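Local coordinates for L-arabinose ABC transporter, periplasmic L-arabinose-binding protein (Burkholderia thailandensis, PDB 4KZK) that binds beta-D-galactopyranose in its sugar pocket and probably delivers L-arabinose and related sugars to an ABC importer in the inner membrane, at residues 267-272 / 330-335; 241-246 / 260-265; 65-70 / 297-302. All coordinates share one frame; numbering follows the deposited sequence. Where two conformers were deposited one is given.

Interaction 1: residues 267-272 / 330-335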
ATOM      1  N   GLY A 267       5.498  -3.977  -4.792  1.00  7.61           N
ATOM      2  CA  GLY A 267       6.692  -4.524  -5.426  1.00  7.91           C
ATOM      3  C   GLY A 267       7.915  -4.575  -4.523  1.00  8.29           C
ATOM      4  O   GLY A 267       9.061  -4.626  -4.985  1.00  8.58           O
ATOM      5  N   SER A 268       7.667  -4.559  -3.204  1.00  8.27           N
ATOM      6  CA  SER A 268       8.709  -4.658  -2.184  1.00  8.91           C
ATOM      7  C   SER A 268       8.900  -6.125  -1.762  1.00  8.94           C
ATOM      8  O   SER A 268       8.587  -7.048  -2.532  1.00  8.63           O
ATOM      9  CB  SER A 268       8.364  -3.757  -0.995  1.00  9.12           C
ATOM     10  OG  SER A 268       9.406  -3.698  -0.044  1.00  9.98           O
ATOM     11  N   GLN A 269       9.436  -6.349  -0.566  1.00  9.44           N
ATOM     12  CA  GLN A 269       9.960  -7.667  -0.226  1.00 10.35           C
ATOM     13  C   GLN A 269       8.932  -8.786  -0.159  1.00  9.59           C
ATOM     14  O   GLN A 269       9.290  -9.926  -0.345  1.00  9.51           O
ATOM     15  CB  GLN A 269      10.770  -7.587   1.081  1.00 11.82           C
ATOM     16  CG  GLN A 269      11.941  -6.586   1.029  1.00 13.63           C
ATOM     17  CD  GLN A 269      12.968  -6.885  -0.046  1.00 15.13           C
ATOM     18  OE1 GLN A 269      13.447  -5.999  -0.784  1.00 18.29           O
ATOM     19  NE2 GLN A 269      13.286  -8.118  -0.176  1.00 15.35           N
ATOM     20  N   VAL A 270       7.661  -8.480   0.072  1.00  8.82           N
ATOM     21  CA  VAL A 270       6.650  -9.530   0.038  1.00  8.50           C
ATOM     22  C   VAL A 270       6.499 -10.080  -1.390  1.00  8.46           C
ATOM     23  O   VAL A 270       6.421 -11.285  -1.591  1.00  8.73           O
ATOM     24  CB  VAL A 270       5.294  -9.041   0.582  1.00  8.13           C
ATOM     25  CG1 VAL A 270       4.221 -10.096   0.400  1.00  8.14           C
ATOM     26  CG2 VAL A 270       5.396  -8.626   2.049  1.00  8.43           C
ATOM     27  N   ALA A 271       6.534  -9.199  -2.388  1.00  8.18           N
ATOM     28  CA  ALA A 271       6.474  -9.624  -3.790  1.00  8.31           C
ATOM     29  C   ALA A 271       7.732 -10.404  -4.115  1.00  9.03           C
ATOM     30  O   ALA A 271       7.698 -11.484  -4.722  1.00  8.96           O
ATOM     31  CB  ALA A 271       6.366  -8.412  -4.700  1.00  8.13           C
ATOM     32  N   LEU A 272       8.867  -9.860  -3.707  1.00  9.48           N
ATOM     33  CA  LEU A 272      10.147 -10.468  -4.048  1.00 10.55           C
ATOM     34  C   LEU A 272      10.294 -11.850  -3.417  1.00 10.77           C
ATOM     35  O   LEU A 272      10.907 -12.744  -4.001  1.00 11.33           O
ATOM     36  CB  LEU A 272      11.308  -9.579  -3.621  1.00 11.38           C
ATOM     37  CG  LEU A 272      11.320  -8.142  -4.151  1.00 11.90           C
ATOM     38  CD1 LEU A 272      12.688  -7.543  -3.869  1.00 12.72           C
ATOM     39  CD2 LEU A 272      10.956  -8.083  -5.626  1.00 12.13           C
ATOM     40  N   THR A 330      15.341  -6.062 -13.151  1.00 10.83           N
ATOM     41  CA  THR A 330      15.608  -4.945 -14.032  1.00 10.88           C
ATOM     42  C   THR A 330      14.790  -3.716 -13.697  1.00 10.56           C
ATOM     43  O   THR A 330      15.310  -2.607 -13.667  1.00 10.69           O
ATOM     44  CB  THR A 330      15.380  -5.389 -15.485  1.00 11.04           C
ATOM     45  OG1 THR A 330      16.424  -6.308 -15.828  1.00 11.24           O
ATOM     46  CG2 THR A 330      15.439  -4.237 -16.444  1.00 11.49           C
ATOM     47  N   ALA A 331      13.498  -3.917 -13.480  1.00 10.13           N
ATOM     48  CA  ALA A 331      12.587  -2.796 -13.191  1.00 10.01           C
ATOM     49  C   ALA A 331      12.988  -2.068 -11.923  1.00 10.01           C
ATOM     50  O   ALA A 331      12.997  -0.829 -11.874  1.00 10.13           O
ATOM     51  CB  ALA A 331      11.149  -3.252 -13.074  1.00  9.82           C
ATOM     52  N   ARG A 332      13.302  -2.839 -10.887  1.00  9.89           N
ATOM     53  CA  ARG A 332      13.712  -2.254  -9.642  1.00 10.12           C
ATOM     54  C   ARG A 332      15.040  -1.529  -9.797  1.00 10.49           C
ATOM     55  O   ARG A 332      15.170  -0.403  -9.334  1.00 10.67           O
ATOM     56  CB  ARG A 332      13.756  -3.320  -8.546  1.00 10.25           C
ATOM     57  CG  ARG A 332      12.362  -3.745  -8.083  1.00 10.24           C
ATOM     58  CD  ARG A 332      12.391  -4.878  -7.054  1.00 10.56           C
ATOM     59  NE  ARG A 332      13.284  -4.526  -5.965  1.00 11.25           N
ATOM     60  CZ  ARG A 332      12.934  -3.831  -4.886  1.00 11.45           C
ATOM     61  NH1 ARG A 332      11.661  -3.493  -4.663  1.00 11.37           N
ATOM     62  NH2 ARG A 332      13.856  -3.492  -4.004  1.00 12.00           N
ATOM     63  N   ALA A 333      16.018  -2.128 -10.497  1.00 10.65           N
ATOM     64  CA  ALA A 333      17.329  -1.480 -10.696  1.00 11.26           C
ATOM     65  C   ALA A 333      17.220  -0.177 -11.489  1.00 11.63           C
ATOM     66  O   ALA A 333      17.962   0.777 -11.252  1.00 12.05           O
ATOM     67  CB  ALA A 333      18.300  -2.440 -11.366  1.00 11.60           C
ATOM     68  N   GLN A 334      16.295  -0.125 -12.447  1.00 11.57           N
ATOM     69  CA  GLN A 334      16.141   1.091 -13.245  1.00 12.27           C
ATOM     70  C   GLN A 334      15.507   2.234 -12.454  1.00 12.74           C
ATOM     71  O   GLN A 334      15.584   3.370 -12.892  1.00 12.96           O
ATOM     72  CB  GLN A 334      15.375   0.780 -14.535  1.00 12.24           C
ATOM     73  CG  GLN A 334      16.262  -0.022 -15.497  1.00 12.53           C
ATOM     74  CD  GLN A 334      15.591  -0.502 -16.780  1.00 12.57           C
ATOM     75  OE1 GLN A 334      14.447  -0.175 -17.072  1.00 12.69           O
ATOM     76  NE2 GLN A 334      16.324  -1.293 -17.550  1.00 12.83           N
ATOM     77  N   LEU A 335      14.940   1.934 -11.283  1.00 12.99           N
ATOM     78  CA  LEU A 335      14.531   2.971 -10.304  1.00 14.09           C
ATOM     79  C   LEU A 335      15.573   3.199  -9.203  1.00 14.53           C
ATOM     80  O   LEU A 335      15.382   4.057  -8.322  1.00 14.75           O
ATOM     81  CB  LEU A 335      13.211   2.594  -9.637  1.00 14.46           C
ATOM     82  CG  LEU A 335      11.949   2.499 -10.467  1.00 15.37           C
ATOM     83  CD1 LEU A 335      10.766   2.120  -9.597  1.00 15.55           C
ATOM     84  CD2 LEU A 335      11.739   3.800 -11.201  1.00 16.15           C
TER
HETATM   85  O   HOH W   1      13.274  -3.165  -1.043  1.00 17.02           O
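Arg332 reaches from helix 328-334 to the start of helix 269-276 and meets Leu272, Gly267 and Gln269 with different parts of its side chain. Leu272 and Arg332 approach from opposite directions: Leu272 CD1 lies over one face of the guanidinium, off its middle and 3.7 Å from Arg332 NE, while Leu272 CD2 rests 3.8 Å from Arg332 CD. The arginine chain runs straight through chi2 and bends at chi3 (52°), which turns the planar group toward the loop. There Arg332 NH1 donates to Gly267 O over 2.9 Å, a bent bond (N-H...O 130°) whose acceptor sits near the guanidinium edge but tilted from its plane. Gln269 comes in across the arginine, its amide plane nearly perpendicular (84°) to the guanidinium. At 4.1 Å Gln269 OE1 and Arg332 NH2 are too far apart to bond directly; one water bridges them, donating to Gln269 OE1 and accepting from Arg332 NH2. Ser268, at the N-cap position, turns its hydroxyl instead to Asp53 on helix 49-65. Arg332 thus ties the C-terminal helix to the loop after Asn266, which binds galactose, beyond the C-terminal end of strand 260-264 in one Rossmann-like lobe of a periplasmic binding protein.

Interaction 2: residues 241-246 / 260-265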
ATOM      1  N   ASP A 241       0.899  -7.574   0.773  1.00  7.95           N
ATOM      2  CA  ASP A 241       0.670  -8.323   1.995  1.00  8.77           C
ATOM      3  C   ASP A 241      -0.704  -8.969   2.038  1.00  8.50           C
ATOM      4  O   ASP A 241      -0.832 -10.151   2.337  1.00  8.76           O
ATOM      5  CB  ASP A 241       0.843  -7.394   3.192  1.00 10.11           C
ATOM      6  CG  ASP A 241       2.207  -6.715   3.218  1.00 11.42           C
ATOM      7  OD1 ASP A 241       2.706  -6.373   2.147  1.00 13.34           O
ATOM      8  OD2 ASP A 241       2.701  -6.430   4.322  1.00 14.32           O
ATOM      9  N   THR A 242      -1.727  -8.193   1.707  1.00  8.16           N
ATOM     10  CA  THR A 242      -3.088  -8.694   1.670  1.00  8.27           C
ATOM     11  C   THR A 242      -3.228  -9.706   0.539  1.00  8.21           C
ATOM     12  O   THR A 242      -3.728 -10.785   0.750  1.00  8.71           O
ATOM     13  CB  THR A 242      -4.116  -7.545   1.580  1.00  8.32           C
ATOM     14  OG1 THR A 242      -3.790  -6.638   0.519  1.00  8.08           O
ATOM     15  CG2 THR A 242      -4.101  -6.796   2.862  1.00  8.58           C
ATOM     16  N   THR A 243      -2.723  -9.380  -0.640  1.00  8.07           N
ATOM     17  CA  THR A 243      -2.784 -10.280  -1.782  1.00  7.94           C
ATOM     18  C   THR A 243      -2.220 -11.643  -1.469  1.00  8.18           C
ATOM     19  O   THR A 243      -2.819 -12.675  -1.807  1.00  8.12           O
ATOM     20  CB  THR A 243      -2.116  -9.637  -3.024  1.00  8.10           C
ATOM     21  OG1 THR A 243      -2.779  -8.392  -3.309  1.00  8.39           O
ATOM     22  CG2 THR A 243      -2.218 -10.537  -4.235  1.00  8.24           C
ATOM     23  N   VAL A 244      -1.060 -11.671  -0.806  1.00  8.12           N
ATOM     24  CA  VAL A 244      -0.390 -12.942  -0.465  0.70  8.78           C
ATOM     25  C   VAL A 244      -1.245 -13.745   0.511  1.00  8.96           C
ATOM     26  O   VAL A 244      -1.229 -14.977   0.512  1.00  9.24           O
ATOM     27  CB  VAL A 244       1.004 -12.706   0.157  0.70  9.22           C
ATOM     28  CG1 VAL A 244       1.460 -13.900   1.014  0.70  9.90           C
ATOM     29  CG2 VAL A 244       1.994 -12.398  -0.931  0.70  9.36           C
ATOM     30  N   GLY A 245      -1.972 -13.055   1.379  1.00  9.05           N
ATOM     31  CA  GLY A 245      -2.891 -13.768   2.261  1.00  9.69           C
ATOM     32  C   GLY A 245      -3.894 -14.628   1.515  1.00 10.07           C
ATOM     33  O   GLY A 245      -4.161 -15.781   1.903  1.00 10.94           O
ATOM     34  N   ALA A 246      -4.443 -14.096   0.423  1.00  9.87           N
ATOM     35  CA  ALA A 246      -5.372 -14.848  -0.416  1.00 10.46           C
ATOM     36  C   ALA A 246      -4.673 -16.009  -1.136  1.00 10.78           C
ATOM     37  O   ALA A 246      -5.248 -17.094  -1.328  1.00 11.61           O
ATOM     38  CB  ALA A 246      -6.072 -13.928  -1.418  1.00 10.47           C
ATOM     39  N   MET A 260      -4.796 -19.952 -10.033  1.00 14.74           N
ATOM     40  CA  MET A 260      -4.845 -18.651  -9.333  1.00 13.52           C
ATOM     41  C   MET A 260      -3.921 -17.637  -9.994  1.00 12.25           C
ATOM     42  O   MET A 260      -2.740 -17.907 -10.155  1.00 12.44           O
ATOM     43  CB  MET A 260      -4.433 -18.808  -7.862  1.00 13.77           C
ATOM     44  CG  MET A 260      -4.181 -17.484  -7.113  1.00 13.39           C
ATOM     45  SD  MET A 260      -5.641 -16.440  -6.896  1.00 13.76           S
ATOM     46  CE  MET A 260      -6.599 -17.298  -5.653  1.00 14.32           C
ATOM     47  N   ILE A 261      -4.455 -16.474 -10.362  1.00 11.05           N
ATOM     48  CA  ILE A 261      -3.614 -15.339 -10.785  1.00 10.34           C
ATOM     49  C   ILE A 261      -3.868 -14.178  -9.833  1.00  9.69           C
ATOM     50  O   ILE A 261      -4.946 -13.586  -9.845  1.00  9.46           O
ATOM     51  CB  ILE A 261      -3.904 -14.906 -12.234  1.00 10.66           C
ATOM     52  CG1 ILE A 261      -3.661 -16.076 -13.183  1.00 11.16           C
ATOM     53  CG2 ILE A 261      -3.051 -13.711 -12.614  1.00 10.53           C
ATOM     54  CD1 ILE A 261      -4.202 -15.825 -14.568  1.00 11.60           C
ATOM     55  N   ALA A 262      -2.875 -13.864  -9.015  1.00  9.09           N
ATOM     56  CA  ALA A 262      -2.981 -12.806  -8.032  1.00  8.44           C
ATOM     57  C   ALA A 262      -1.921 -11.762  -8.296  1.00  8.14           C
ATOM     58  O   ALA A 262      -0.777 -12.105  -8.556  1.00  8.35           O
ATOM     59  CB  ALA A 262      -2.815 -13.386  -6.631  1.00  8.47           C
ATOM     60  N   VAL A 263      -2.311 -10.489  -8.218  1.00  7.81           N
ATOM     61  CA  VAL A 263      -1.370  -9.386  -8.458  1.00  7.72           C
ATOM     62  C   VAL A 263      -1.522  -8.383  -7.330  1.00  7.54           C
ATOM     63  O   VAL A 263      -2.638  -7.947  -7.020  1.00  7.61           O
ATOM     64  CB  VAL A 263      -1.614  -8.719  -9.837  1.00  7.98           C
ATOM     65  CG1 VAL A 263      -0.795  -7.441 -10.005  1.00  7.94           C
ATOM     66  CG2 VAL A 263      -1.323  -9.699 -10.949  1.00  8.38           C
ATOM     67  N   GLY A 264      -0.405  -8.045  -6.709  1.00  7.26           N
ATOM     68  CA  GLY A 264      -0.374  -7.100  -5.614  1.00  7.04           C
ATOM     69  C   GLY A 264      -0.005  -5.693  -6.006  1.00  6.96           C
ATOM     70  O   GLY A 264       0.044  -5.360  -7.195  1.00  7.06           O
ATOM     71  N   ILE A 265       0.208  -4.878  -4.976  1.00  6.93           N
ATOM     72  CA  ILE A 265       0.703  -3.504  -5.088  1.00  6.91           C
ATOM     73  C   ILE A 265       1.812  -3.316  -4.050  1.00  6.82           C
ATOM     74  O   ILE A 265       1.632  -3.709  -2.891  1.00  6.45           O
ATOM     75  CB  ILE A 265      -0.405  -2.465  -4.856  1.00  7.03           C
ATOM     76  CG1 ILE A 265      -1.489  -2.607  -5.924  1.00  7.30           C
ATOM     77  CG2 ILE A 265       0.173  -1.066  -4.814  1.00  7.23           C
ATOM     78  CD1 ILE A 265      -2.761  -1.861  -5.570  1.00  7.54           C
TER
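Thr243 packs onto strand 260-264 at Ala262, Val263 and Gly264, and both of its branches are used. Its CG2 lies anti to the backbone N and meets the methyl of Ala262, with Thr243 CG2 and Ala262 CB 3.8 Å apart. The other branch, OG1, sits beside the backbone N (chi1 -58°) and comes down over the glycine, placing Thr243 OG1 3.6 Å from Gly264 CA. Gly264 brings no side chain, and the backbones close to 5.5 Å between the CA atoms of Thr243 and Gly264. Thr243 OG1 is also 3.7 Å from Val263 O, a neighbour and not a bonding partner; the hydroxyl is instead hydrogen-bonded to Asn239 O, four residues earlier and just ahead of helix 240-252. The polar atom is therefore satisfied by the backbone at the start of the helix, and what meets the strand is packing.

Toward the other end of the segments the fit slackens. Ala246 and Met260 both direct their CB atoms at the opposite segment, yet Ala246 CB stays 5.4 Å from Met260 CE, and Met260 CE comes no closer than 4.5 Å, to Ala246 O. This looser side is still buried, with no solvent face. Val263 points to the reverse face of the sheet, where helix 144-161 packs.

The axes of helix 241-246 and strand 260-264 approach to 7.6 Å and run nearly antiparallel (163°), as expected for the beta-alpha-beta crossover of strand 233-236, helix 240-252 and strand 260-264, a Rossmann-like unit whose C-terminal strand ends lead to the galactose-binding residues Asn239 and Asn266.

Interaction 3: residues 65-70 / 297-302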
ATOM      1  N   LYS A  65      20.882  15.810   3.328  1.00 35.70           N
ATOM      2  CA  LYS A  65      20.482  17.166   3.731  1.00 36.24           C
ATOM      3  C   LYS A  65      20.952  17.561   5.134  1.00 36.79           C
ATOM      4  O   LYS A  65      20.713  18.686   5.558  1.00 36.77           O
ATOM      5  CB  LYS A  65      18.963  17.345   3.618  1.00 35.06           C
ATOM      6  CG  LYS A  65      18.380  17.014   2.248  1.00 35.10           C
ATOM      7  CD  LYS A  65      18.818  17.969   1.145  1.00 37.49           C
ATOM      8  CE  LYS A  65      18.115  19.314   1.263  1.00 38.42           C
ATOM      9  NZ  LYS A  65      18.187  20.111   0.009  1.00 40.88           N
ATOM     10  N   HIS A  66      21.637  16.648   5.827  1.00 36.68           N
ATOM     11  CA  HIS A  66      22.159  16.882   7.175  1.00 37.92           C
ATOM     12  C   HIS A  66      21.075  17.165   8.224  1.00 35.58           C
ATOM     13  O   HIS A  66      21.161  18.138   8.968  1.00 36.37           O
ATOM     14  CB  HIS A  66      23.181  18.025   7.173  1.00 41.58           C
ATOM     15  CG  HIS A  66      24.206  17.924   6.089  1.00 44.63           C
ATOM     16  ND1 HIS A  66      24.059  18.552   4.870  1.00 46.24           N
ATOM     17  CD2 HIS A  66      25.395  17.278   6.040  1.00 46.74           C
ATOM     18  CE1 HIS A  66      25.112  18.294   4.114  1.00 48.14           C
ATOM     19  NE2 HIS A  66      25.942  17.529   4.803  1.00 48.77           N
ATOM     20  N   PHE A  67      20.053  16.315   8.286  1.00 32.60           N
ATOM     21  CA  PHE A  67      19.123  16.344   9.409  1.00 30.83           C
ATOM     22  C   PHE A  67      19.145  14.974  10.092  1.00 29.35           C
ATOM     23  O   PHE A  67      19.745  14.026   9.574  1.00 29.68           O
ATOM     24  CB  PHE A  67      17.707  16.782   8.972  1.00 29.61           C
ATOM     25  CG  PHE A  67      16.992  15.801   8.080  1.00 28.04           C
ATOM     26  CD1 PHE A  67      16.273  14.746   8.629  1.00 26.54           C
ATOM     27  CD2 PHE A  67      16.999  15.957   6.697  1.00 28.44           C
ATOM     28  CE1 PHE A  67      15.602  13.842   7.816  1.00 25.09           C
ATOM     29  CE2 PHE A  67      16.335  15.057   5.873  1.00 27.04           C
ATOM     30  CZ  PHE A  67      15.632  13.997   6.435  1.00 25.39           C
ATOM     31  N   THR A  68      18.531  14.898  11.269  1.00 28.01           N
ATOM     32  CA  THR A  68      18.466  13.678  12.065  1.00 26.93           C
ATOM     33  C   THR A  68      17.074  13.072  11.894  1.00 24.03           C
ATOM     34  O   THR A  68      16.062  13.741  12.138  1.00 23.09           O
ATOM     35  CB  THR A  68      18.711  13.977  13.555  1.00 27.91           C
ATOM     36  OG1 THR A  68      20.085  14.353  13.747  1.00 30.46           O
ATOM     37  CG2 THR A  68      18.364  12.765  14.438  1.00 27.09           C
ATOM     38  N   LEU A  69      17.019  11.814  11.453  1.00 22.96           N
ATOM     39  CA  LEU A  69      15.758  11.109  11.294  1.00 20.83           C
ATOM     40  C   LEU A  69      15.437  10.329  12.559  1.00 20.14           C
ATOM     41  O   LEU A  69      16.286   9.643  13.116  1.00 20.46           O
ATOM     42  CB  LEU A  69      15.855  10.149  10.117  1.00 20.50           C
ATOM     43  CG  LEU A  69      14.575   9.443   9.684  1.00 18.91           C
ATOM     44  CD1 LEU A  69      13.681  10.403   8.911  1.00 18.34           C
ATOM     45  CD2 LEU A  69      14.923   8.219   8.847  1.00 19.08           C
ATOM     46  N   VAL A  70      14.189  10.439  13.011  1.00 18.53           N
ATOM     47  CA  VAL A  70      13.689   9.611  14.106  1.00 18.12           C
ATOM     48  C   VAL A  70      12.569   8.732  13.565  1.00 16.21           C
ATOM     49  O   VAL A  70      11.500   9.226  13.194  1.00 15.86           O
ATOM     50  CB  VAL A  70      13.184  10.453  15.295  1.00 18.30           C
ATOM     51  CG1 VAL A  70      12.692   9.564  16.447  1.00 18.19           C
ATOM     52  CG2 VAL A  70      14.264  11.419  15.765  1.00 20.13           C
ATOM     53  N   ASP A 297      11.767  12.034  -1.096  1.00 17.64           N
ATOM     54  CA  ASP A 297      11.203  13.328  -1.553  1.00 18.54           C
ATOM     55  C   ASP A 297      10.300  13.977  -0.513  1.00 17.94           C
ATOM     56  O   ASP A 297      10.279  15.200  -0.376  1.00 18.62           O
ATOM     57  CB  ASP A 297      10.442  13.213  -2.878  1.00 19.34           C
ATOM     58  CG  ASP A 297      11.362  12.979  -4.055  1.00 20.98           C
ATOM     59  OD1 ASP A 297      12.554  12.736  -3.826  1.00 22.76           O
ATOM     60  OD2 ASP A 297      10.870  13.043  -5.193  1.00 23.16           O
ATOM     61  N   THR A 298       9.539  13.173   0.217  1.00 16.71           N
ATOM     62  CA  THR A 298       8.743  13.714   1.300  1.00 16.50           C
ATOM     63  C   THR A 298       9.664  14.344   2.346  1.00 17.07           C
ATOM     64  O   THR A 298       9.395  15.451   2.829  1.00 17.33           O
ATOM     65  CB  THR A 298       7.907  12.627   1.984  1.00 15.35           C
ATOM     66  OG1 THR A 298       8.769  11.543   2.361  1.00 15.13           O
ATOM     67  CG2 THR A 298       6.779  12.153   1.055  1.00 14.85           C
ATOM     68  N   SER A 299      10.747  13.651   2.694  1.00 17.11           N
ATOM     69  CA  SER A 299      11.650  14.134   3.736  1.00 17.77           C
ATOM     70  C   SER A 299      12.328  15.437   3.302  1.00 18.99           C
ATOM     71  O   SER A 299      12.515  16.350   4.114  1.00 19.77           O
ATOM     72  CB  SER A 299      12.698  13.069   4.095  1.00 17.62           C
ATOM     73  OG  SER A 299      12.121  11.908   4.683  1.00 17.01           O
ATOM     74  N   VAL A 300      12.678  15.534   2.024  1.00 19.37           N
ATOM     75  CA  VAL A 300      13.249  16.788   1.503  1.00 20.69           C
ATOM     76  C   VAL A 300      12.219  17.920   1.499  1.00 21.20           C
ATOM     77  O   VAL A 300      12.547  19.062   1.880  1.00 22.32           O
ATOM     78  CB  VAL A 300      13.880  16.587   0.106  1.00 21.04           C
ATOM     79  CG1 VAL A 300      14.231  17.922  -0.545  1.00 22.32           C
ATOM     80  CG2 VAL A 300      15.120  15.713   0.236  1.00 20.96           C
ATOM     81  N   ASN A 301      10.992  17.621   1.083  1.00 20.82           N
ATOM     82  CA  ASN A 301       9.920  18.600   1.118  1.00 21.01           C
ATOM     83  C   ASN A 301       9.730  19.123   2.538  1.00 20.88           C
ATOM     84  O   ASN A 301       9.643  20.338   2.740  1.00 21.39           O
ATOM     85  CB  ASN A 301       8.611  18.017   0.571  1.00 20.64           C
ATOM     86  CG  ASN A 301       8.634  17.825  -0.938  1.00 20.95           C
ATOM     87  OD1 ASN A 301       9.423  18.447  -1.658  1.00 22.33           O
ATOM     88  ND2 ASN A 301       7.744  16.979  -1.428  1.00 20.22           N
ATOM     89  N   MET A 302       9.715  18.221   3.518  1.00 19.81           N
ATOM     90  CA  MET A 302       9.657  18.613   4.931  1.00 19.81           C
ATOM     91  C   MET A 302      10.873  19.454   5.355  1.00 21.46           C
ATOM     92  O   MET A 302      10.717  20.496   5.976  1.00 21.56           O
ATOM     93  CB  MET A 302       9.521  17.376   5.841  1.00 18.39           C
ATOM     94  CG  MET A 302       9.521  17.704   7.333  1.00 18.33           C
ATOM     95  SD  MET A 302       8.174  18.807   7.798  1.00 17.83           S
ATOM     96  CE  MET A 302       6.749  17.732   7.691  1.00 17.05           C
TER
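The end of helix 49-65 and the turn that leads to edge strand 68-73, within the first beta-alpha-beta unit of the periplasmic binding protein fold, lean on helix 291-308 through two side-chain pairs. Phe67 and Ser299 form the buried pair: the far end of the ring, Phe67 CZ, comes to 3.9 Å from Ser299 CB, which approaches obliquely. With chi1 at 68°, Phe67 CG is set between the backbone N and the carbonyl carbon, and the ring extends toward the helix. Ser299 offers its CB to the ring, while its hydroxyl bonds back to Gly295 O in the preceding turn of its own helix, leaving the contact with Phe67 nonpolar. Ala62 and Ile39 also touch the ring, and Ala58 and Ala61 pack on Ser299.

Farther out, Lys65 crosses Val300 at about a right angle. Contact is through the aliphatic part of the lysine, with Lys65 CG 4.0 Å from Val300 CG2, the methyl beside the backbone N of Val300. The lysine chain folds at chi2 and chi3 (-67° and -74°), and beyond these bends its ammonium forms a weak, long ion pair with Asp304, further along the same helix. The contact between the segments is therefore nonpolar, buried at Phe67 and Ser299, and the weak ion pair of Lys65 probably adds little.

In the fold
Interactions 1 and 2 are neighbours in one lobe, with centres about 16 Å apart; Val270 on helix 269-276 packs against Asp241 and Val244 on helix 240-252, joining them. Strand 260-264 leads directly into helix 269-276, and interaction 2 closes along the chain before interaction 1 opens. Interaction 3 lies about 33 Å from interaction 2, centre to centre, across the chain's centre and in the other lobe; the long strand 315-324 joins the strands of the two lobes. Its segments 65-70 and 297-302 come from far-apart parts of the sequence and alternate with those of interaction 1, about 24 Å away between centres. Such interleaving reflects a chain that returns to its first lobe and then crosses to the second again, with galactose bound between the two.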